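Local coordinates for clostripain-related protein (Bacteroides thetaiotaomicron, PDB 6N9J) that is a secreted C11 cysteine protease of the clostripain family and probably cleaves peptide bonds through a cysteine nucleophile, at residues 33-38 / 68-73; 198-203 / 208-213. One frame throughout, in Å; residues are numbered along the deposited sequence.

G37 O of the helix end in contact 1 meets P198 CG of contact 2 at 3.6 Å, so the two contacts, whose centres lie about 17 Å apart, adjoin through neighbouring helices, 24-37 and 193-200. Both helices rest on the central sheet, and both contacts reach L48 of strand 46-53. Contact 1 lies farther out, its centre about 24 Å from the centre of the chain, and sets a helix against a strand with mainly aliphatic branches; of its touching residues only M38 is buried. Contact 2, its centre about 15 Å from that of the chain, joins two helices consecutive in the chain. It combines buried A199, L200 and I210 with the polar S209 and N213 at its more exposed side.

Contact 1: residues 33-38 / 68-73; sequences EMIEGM and DVVVQD
I35 and V70 mark the closest backbone approach, with CA atoms 6.3 Å apart, where the last turn of helix 24-37 packs beside the start of strand 70-74. This strand pairs with 59-65 in the mixed sheet of the caspase-like fold expected of clan CD, and V71 and V69 turn their side chains from the helix while V70 turns toward it. The beta-branched pair I35 and V70 cross obliquely: with I35 CG1 beside the backbone N (chi1 -68°), I35 CG2 stands anti to that N and comes to 3.6 Å from V70 CB. V70 CG2 lies against the end of the helix, 3.5 Å from I35 O and 3.8 Å from M38 CB. Beyond CB the methionine bends away, and its side chain reaches L48 of strand 46-53; a flexible thioether suits that turn. At the other end, the extended I35 chain brings CD1 within 3.5 Å of Q72 NE2, the two side chains meeting at about a right angle. The attachment is therefore essentially apolar: I35 and V70 supply most of it, with M38 CB beside them, while Q72 offers only its amide nitrogen to the isoleucine methyl and its OE1 makes a weak hydrogen bond with K59 NZ of the adjoining strand.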
ATOM      1  N   GLU A  33       6.348  -5.703 -17.256  1.00 21.57           N
ATOM      2  CA  GLU A  33       6.810  -6.648 -16.244  1.00 23.87           C
ATOM      3  C   GLU A  33       5.729  -7.668 -15.943  1.00 21.30           C
ATOM      4  O   GLU A  33       6.020  -8.851 -15.793  1.00 23.69           O
ATOM      5  CB  GLU A  33       7.208  -5.935 -14.944  1.00 26.46           C
ATOM      6  CG  GLU A  33       8.401  -4.990 -15.056  1.00 31.24           C
ATOM      7  CD  GLU A  33       8.721  -4.270 -13.747  1.00 31.06           C
ATOM      8  OE1 GLU A  33       7.981  -4.441 -12.755  1.00 27.86           O
ATOM      9  OE2 GLU A  33       9.723  -3.529 -13.722  1.00 33.75           O
ATOM     10  N   MET A  34       4.487  -7.198 -15.849  1.00 17.33           N
ATOM     11  CA  MET A  34       3.354  -8.068 -15.556  1.00 17.02           C
ATOM     12  C   MET A  34       3.224  -9.129 -16.628  1.00 21.66           C
ATOM     13  O   MET A  34       2.955 -10.285 -16.329  1.00 22.87           O
ATOM     14  CB  MET A  34       2.037  -7.279 -15.447  1.00 16.51           C
ATOM     15  CG  MET A  34       1.924  -6.330 -14.262  1.00 18.83           C
ATOM     16  SD  MET A  34       0.377  -5.391 -14.198  1.00 15.21           S
ATOM     17  CE  MET A  34       0.970  -3.860 -13.493  1.00 24.83           C
ATOM     18  N   ILE A  35       3.420  -8.722 -17.879  1.00 22.81           N
ATOM     19  CA  ILE A  35       3.281  -9.611 -19.025  1.00 24.56           C
ATOM     20  C   ILE A  35       4.350 -10.705 -18.994  1.00 27.74           C
ATOM     21  O   ILE A  35       4.070 -11.866 -19.298  1.00 26.31           O
ATOM     22  CB  ILE A  35       3.351  -8.819 -20.349  1.00 23.90           C
ATOM     23  CG1 ILE A  35       2.108  -7.932 -20.486  1.00 22.80           C
ATOM     24  CG2 ILE A  35       3.497  -9.758 -21.554  1.00 24.53           C
ATOM     25  CD1 ILE A  35       2.022  -7.151 -21.799  1.00 23.29           C
ATOM     26  N   GLU A  36       5.566 -10.344 -18.600  1.00 27.51           N
ATOM     27  CA  GLU A  36       6.614 -11.336 -18.406  1.00 29.41           C
ATOM     28  C   GLU A  36       6.282 -12.291 -17.247  1.00 27.41           C
ATOM     29  O   GLU A  36       6.602 -13.476 -17.298  1.00 27.66           O
ATOM     30  CB  GLU A  36       7.958 -10.655 -18.148  1.00 33.81           C
ATOM     31  CG  GLU A  36       9.121 -11.621 -18.013  1.00 41.29           C
ATOM     32  CD  GLU A  36      10.377 -10.949 -17.492  1.00 48.85           C
ATOM     33  OE1 GLU A  36      10.427  -9.700 -17.479  1.00 49.63           O
ATOM     34  OE2 GLU A  36      11.316 -11.673 -17.090  1.00 52.90           O
ATOM     35  N   GLY A  37       5.643 -11.769 -16.204  1.00 24.95           N
ATOM     36  CA  GLY A  37       5.281 -12.578 -15.056  1.00 25.57           C
ATOM     37  C   GLY A  37       4.191 -13.602 -15.324  1.00 23.90           C
ATOM     38  O   GLY A  37       4.078 -14.593 -14.604  1.00 24.88           O
ATOM     39  N   MET A  38       3.390 -13.382 -16.358  1.00 22.48           N
ATOM     40  CA  MET A  38       2.327 -14.335 -16.678  1.00 23.32           C
ATOM     41  C   MET A  38       2.864 -15.667 -17.221  1.00 27.63           C
ATOM     42  O   MET A  38       2.127 -16.653 -17.293  1.00 26.26           O
ATOM     43  CB  MET A  38       1.335 -13.718 -17.667  1.00 21.80           C
ATOM     44  CG  MET A  38       0.407 -12.675 -17.036  1.00 19.19           C
ATOM     45  SD  MET A  38      -0.606 -13.356 -15.725  1.00 23.07           S
ATOM     46  CE  MET A  38      -1.524 -14.618 -16.614  1.00 23.13           C
ATOM     47  N   ASP A  68       3.264 -18.921 -26.057  1.00 62.88           N
ATOM     48  CA  ASP A  68       4.267 -18.272 -25.227  1.00 64.20           C
ATOM     49  C   ASP A  68       4.096 -16.760 -25.292  1.00 61.81           C
ATOM     50  O   ASP A  68       4.895 -16.017 -24.728  1.00 63.66           O
ATOM     51  CB  ASP A  68       5.677 -18.666 -25.669  1.00 67.34           C
ATOM     52  N   VAL A  69       3.057 -16.310 -25.992  1.00 57.37           N
ATOM     53  CA  VAL A  69       2.746 -14.886 -26.064  1.00 52.96           C
ATOM     54  C   VAL A  69       1.561 -14.537 -25.163  1.00 47.45           C
ATOM     55  O   VAL A  69       0.548 -15.244 -25.146  1.00 48.67           O
ATOM     56  CB  VAL A  69       2.441 -14.433 -27.520  1.00 54.53           C
ATOM     57  CG1 VAL A  69       1.302 -15.238 -28.114  1.00 55.53           C
ATOM     58  CG2 VAL A  69       2.123 -12.940 -27.569  1.00 54.10           C
ATOM     59  N   VAL A  70       1.701 -13.456 -24.398  1.00 40.30           N
ATOM     60  CA  VAL A  70       0.587 -12.936 -23.613  1.00 34.83           C
ATOM     61  C   VAL A  70      -0.179 -11.885 -24.423  1.00 35.85           C
ATOM     62  O   VAL A  70       0.417 -11.004 -25.044  1.00 38.37           O
ATOM     63  CB  VAL A  70       1.063 -12.328 -22.277  1.00 30.95           C
ATOM     64  CG1 VAL A  70      -0.108 -11.756 -21.506  1.00 29.52           C
ATOM     65  CG2 VAL A  70       1.782 -13.381 -21.436  1.00 27.98           C
ATOM     66  N   VAL A  71      -1.502 -11.996 -24.422  1.00 33.52           N
ATOM     67  CA  VAL A  71      -2.364 -11.101 -25.179  1.00 33.05           C
ATOM     68  C   VAL A  71      -3.234 -10.272 -24.242  1.00 37.02           C
ATOM     69  O   VAL A  71      -3.770 -10.799 -23.267  1.00 41.09           O
ATOM     70  CB  VAL A  71      -3.259 -11.897 -26.147  1.00 32.87           C
ATOM     71  CG1 VAL A  71      -4.323 -11.000 -26.779  1.00 31.91           C
ATOM     72  CG2 VAL A  71      -2.399 -12.572 -27.210  1.00 32.77           C
ATOM     73  N   GLN A  72      -3.359  -8.978 -24.525  1.00 36.53           N
ATOM     74  CA  GLN A  72      -4.183  -8.083 -23.712  1.00 36.96           C
ATOM     75  C   GLN A  72      -5.636  -8.013 -24.186  1.00 39.14           C
ATOM     76  O   GLN A  72      -5.986  -7.163 -25.003  1.00 43.53           O
ATOM     77  CB  GLN A  72      -3.586  -6.675 -23.715  1.00 37.87           C
ATOM     78  CG  GLN A  72      -2.141  -6.614 -23.241  1.00 38.84           C
ATOM     79  CD  GLN A  72      -1.537  -5.228 -23.368  1.00 37.38           C
ATOM     80  OE1 GLN A  72      -2.239  -4.219 -23.287  1.00 34.76           O
ATOM     81  NE2 GLN A  72      -0.225  -5.175 -23.581  1.00 38.64           N
ATOM     82  N   ASP A  73      -6.483  -8.901 -23.675  1.00 36.90           N
ATOM     83  CA  ASP A  73      -7.908  -8.845 -23.991  1.00 34.23           C
ATOM     84  C   ASP A  73      -8.544  -7.645 -23.291  1.00 28.09           C
ATOM     85  O   ASP A  73      -8.412  -7.476 -22.078  1.00 28.83           O
ATOM     86  CB  ASP A  73      -8.625 -10.136 -23.589  1.00 37.36           C
ATOM     87  CG  ASP A  73      -8.386 -11.287 -24.580  1.00 46.58           C
ATOM     88  OD1 ASP A  73      -7.999 -11.026 -25.743  1.00 47.09           O
ATOM     89  OD2 ASP A  73      -8.605 -12.458 -24.192  1.00 49.95           O
TER

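Contact 2: residues 198-203 / 208-213; sequences PALFAV and VSIAEN
A199 and I210 bring helices 193-200 and 206-221 together, their CA atoms 5.1 Å apart; the two helices are consecutive in the chain, joined by a short loop and packed on the sheet of what is probably the caspase-like fold of clan CD. The tight part runs from the A199 methyl on S209 to L200 and I210, which face the sheet. Alanine suits the closest point because its lone methyl lets the backbones approach: A199 CB is 3.6 Å from S209 O and 3.7 Å from S209 CB. L200 starts away from the second helix but swings its CD2 methyl back to 3.7 Å from I210 CD1. Isoleucine suits this buried place: with chi1 near -69° and the chain extended beyond, its CG1-CD1 branch reaches the first helix while the side chain also packs on F155 and L157 of strand 155-159. Cutting I210 back to an alanine would probably open a gap against L200 and F155 and leave L200 CD2 without its apolar partner. The outer side is looser and more polar. A202 CB merely approaches S209 OG, at 3.8 Å, and that hydroxyl is hydrogen-bonded to S205 O. On another flank N213, partly exposed, sets ND2 3.8 Å from A199 CB. N213 ND2 also bonds S209 O at 2.7 Å, nearly straight at 176°, while N213 N reaches the same oxygen from the opposite face of the carbonyl plane.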
ATOM      1  N   PRO A 198       3.530 -13.806 -10.287  1.00 15.20           N
ATOM      2  CA  PRO A 198       3.241 -15.181  -9.861  1.00 19.19           C
ATOM      3  C   PRO A 198       2.928 -15.289  -8.359  1.00 21.27           C
ATOM      4  O   PRO A 198       2.133 -16.142  -7.963  1.00 21.03           O
ATOM      5  CB  PRO A 198       4.534 -15.940 -10.205  1.00 19.38           C
ATOM      6  CG  PRO A 198       5.210 -15.105 -11.250  1.00 16.66           C
ATOM      7  CD  PRO A 198       4.878 -13.686 -10.878  1.00 15.71           C
ATOM      8  N   ALA A 199       3.517 -14.423  -7.538  1.00 20.99           N
ATOM      9  CA  ALA A 199       3.245 -14.457  -6.097  1.00 18.68           C
ATOM     10  C   ALA A 199       1.814 -13.998  -5.790  1.00 15.97           C
ATOM     11  O   ALA A 199       1.220 -14.431  -4.805  1.00 14.21           O
ATOM     12  CB  ALA A 199       4.268 -13.599  -5.333  1.00 17.20           C
ATOM     13  N   LEU A 200       1.258 -13.138  -6.641  1.00 15.57           N
ATOM     14  CA  LEU A 200      -0.140 -12.709  -6.498  1.00 16.65           C
ATOM     15  C   LEU A 200      -1.114 -13.900  -6.584  1.00 19.49           C
ATOM     16  O   LEU A 200      -2.243 -13.829  -6.082  1.00 18.59           O
ATOM     17  CB  LEU A 200      -0.517 -11.688  -7.579  1.00 15.34           C
ATOM     18  CG  LEU A 200       0.179 -10.343  -7.802  1.00 13.55           C
ATOM     19  CD1 LEU A 200      -0.371  -9.719  -9.100  1.00 13.14           C
ATOM     20  CD2 LEU A 200      -0.044  -9.410  -6.628  1.00 14.75           C
ATOM     21  N   PHE A 201      -0.671 -14.980  -7.233  1.00 14.14           N
ATOM     22  CA  PHE A 201      -1.520 -16.145  -7.465  1.00 16.38           C
ATOM     23  C   PHE A 201      -1.017 -17.366  -6.714  1.00 19.93           C
ATOM     24  O   PHE A 201      -1.473 -18.482  -6.963  1.00 18.82           O
ATOM     25  CB  PHE A 201      -1.615 -16.466  -8.969  1.00 15.66           C
ATOM     26  CG  PHE A 201      -2.172 -15.339  -9.794  1.00 16.04           C
ATOM     27  CD1 PHE A 201      -3.532 -15.084  -9.816  1.00 18.06           C
ATOM     28  CD2 PHE A 201      -1.332 -14.528 -10.547  1.00 17.61           C
ATOM     29  CE1 PHE A 201      -4.045 -14.042 -10.581  1.00 18.85           C
ATOM     30  CE2 PHE A 201      -1.837 -13.473 -11.304  1.00 16.56           C
ATOM     31  CZ  PHE A 201      -3.195 -13.231 -11.320  1.00 17.52           C
ATOM     32  N   ALA A 202      -0.068 -17.148  -5.804  1.00 23.14           N
ATOM     33  CA  ALA A 202       0.435 -18.222  -4.962  1.00 23.87           C
ATOM     34  C   ALA A 202      -0.718 -18.827  -4.198  1.00 25.13           C
ATOM     35  O   ALA A 202      -1.546 -18.115  -3.644  1.00 24.92           O
ATOM     36  CB  ALA A 202       1.503 -17.718  -4.005  1.00 21.98           C
ATOM     37  N   VAL A 203      -0.783 -20.147  -4.201  1.00 25.82           N
ATOM     38  CA  VAL A 203      -1.831 -20.855  -3.488  1.00 26.35           C
ATOM     39  C   VAL A 203      -1.619 -20.757  -1.972  1.00 24.39           C
ATOM     40  O   VAL A 203      -2.580 -20.656  -1.209  1.00 24.18           O
ATOM     41  CB  VAL A 203      -1.884 -22.315  -3.938  1.00 31.94           C
ATOM     42  CG1 VAL A 203      -1.957 -23.268  -2.740  1.00 34.04           C
ATOM     43  CG2 VAL A 203      -3.049 -22.527  -4.900  1.00 32.89           C
ATOM     44  N   VAL A 208       2.676 -12.969   2.049  1.00 18.04           N
ATOM     45  CA  VAL A 208       4.079 -13.197   2.360  1.00 17.76           C
ATOM     46  C   VAL A 208       4.880 -13.363   1.071  1.00 17.66           C
ATOM     47  O   VAL A 208       5.953 -12.777   0.925  1.00 16.44           O
ATOM     48  CB  VAL A 208       4.263 -14.442   3.270  1.00 21.44           C
ATOM     49  CG1 VAL A 208       5.739 -14.763   3.453  1.00 22.37           C
ATOM     50  CG2 VAL A 208       3.605 -14.210   4.620  1.00 21.01           C
ATOM     51  N   SER A 209       4.350 -14.165   0.141  1.00 19.07           N
ATOM     52  CA  SER A 209       5.000 -14.374  -1.154  1.00 18.63           C
ATOM     53  C   SER A 209       5.225 -13.063  -1.896  1.00 15.16           C
ATOM     54  O   SER A 209       6.286 -12.850  -2.490  1.00 13.94           O
ATOM     55  CB  SER A 209       4.179 -15.311  -2.048  1.00 17.64           C
ATOM     56  OG  SER A 209       3.978 -16.563  -1.425  1.00 21.29           O
ATOM     57  N   ILE A 210       4.207 -12.206  -1.888  1.00 14.58           N
ATOM     58  CA  ILE A 210       4.288 -10.920  -2.574  1.00 16.61           C
ATOM     59  C   ILE A 210       5.393 -10.083  -1.937  1.00 18.24           C
ATOM     60  O   ILE A 210       6.237  -9.509  -2.642  1.00 20.24           O
ATOM     61  CB  ILE A 210       2.928 -10.172  -2.536  1.00 17.82           C
ATOM     62  CG1 ILE A 210       1.903 -10.895  -3.417  1.00 14.85           C
ATOM     63  CG2 ILE A 210       3.093  -8.688  -2.981  1.00 11.20           C
ATOM     64  CD1 ILE A 210       0.432 -10.527  -3.135  1.00 13.26           C
ATOM     65  N   ALA A 211       5.413 -10.062  -0.602  1.00 19.44           N
ATOM     66  CA  ALA A 211       6.376  -9.270   0.166  1.00 13.87           C
ATOM     67  C   ALA A 211       7.812  -9.710  -0.084  1.00 14.30           C
ATOM     68  O   ALA A 211       8.682  -8.891  -0.360  1.00 15.70           O
ATOM     69  CB  ALA A 211       6.063  -9.363   1.636  1.00 11.25           C
ATOM     70  N   GLU A 212       8.046 -11.016   0.020  1.00 15.80           N
ATOM     71  CA  GLU A 212       9.377 -11.574  -0.168  1.00 15.89           C
ATOM     72  C   GLU A 212       9.906 -11.267  -1.552  1.00 15.76           C
ATOM     73  O   GLU A 212      11.071 -10.924  -1.707  1.00 19.80           O
ATOM     74  CB  GLU A 212       9.367 -13.095   0.065  1.00 19.01           C
ATOM     75  CG  GLU A 212       9.314 -13.520   1.543  1.00 14.39           C
ATOM     76  CD  GLU A 212      10.680 -13.525   2.232  1.00 19.30           C
ATOM     77  OE1 GLU A 212      11.714 -13.366   1.552  1.00 18.63           O
ATOM     78  OE2 GLU A 212      10.719 -13.708   3.475  1.00 22.94           O
ATOM     79  N   ASN A 213       9.048 -11.397  -2.564  1.00 15.13           N
ATOM     80  CA  ASN A 213       9.476 -11.190  -3.940  1.00 14.72           C
ATOM     81  C   ASN A 213       9.662  -9.704  -4.228  1.00 12.73           C
ATOM     82  O   ASN A 213      10.608  -9.308  -4.908  1.00 13.21           O
ATOM     83  CB  ASN A 213       8.478 -11.821  -4.928  1.00 16.11           C
ATOM     84  CG  ASN A 213       8.658 -13.326  -5.056  1.00 20.75           C
ATOM     85  OD1 ASN A 213       9.454 -13.800  -5.860  1.00 23.01           O
ATOM     86  ND2 ASN A 213       7.929 -14.081  -4.251  1.00 22.91           N
TER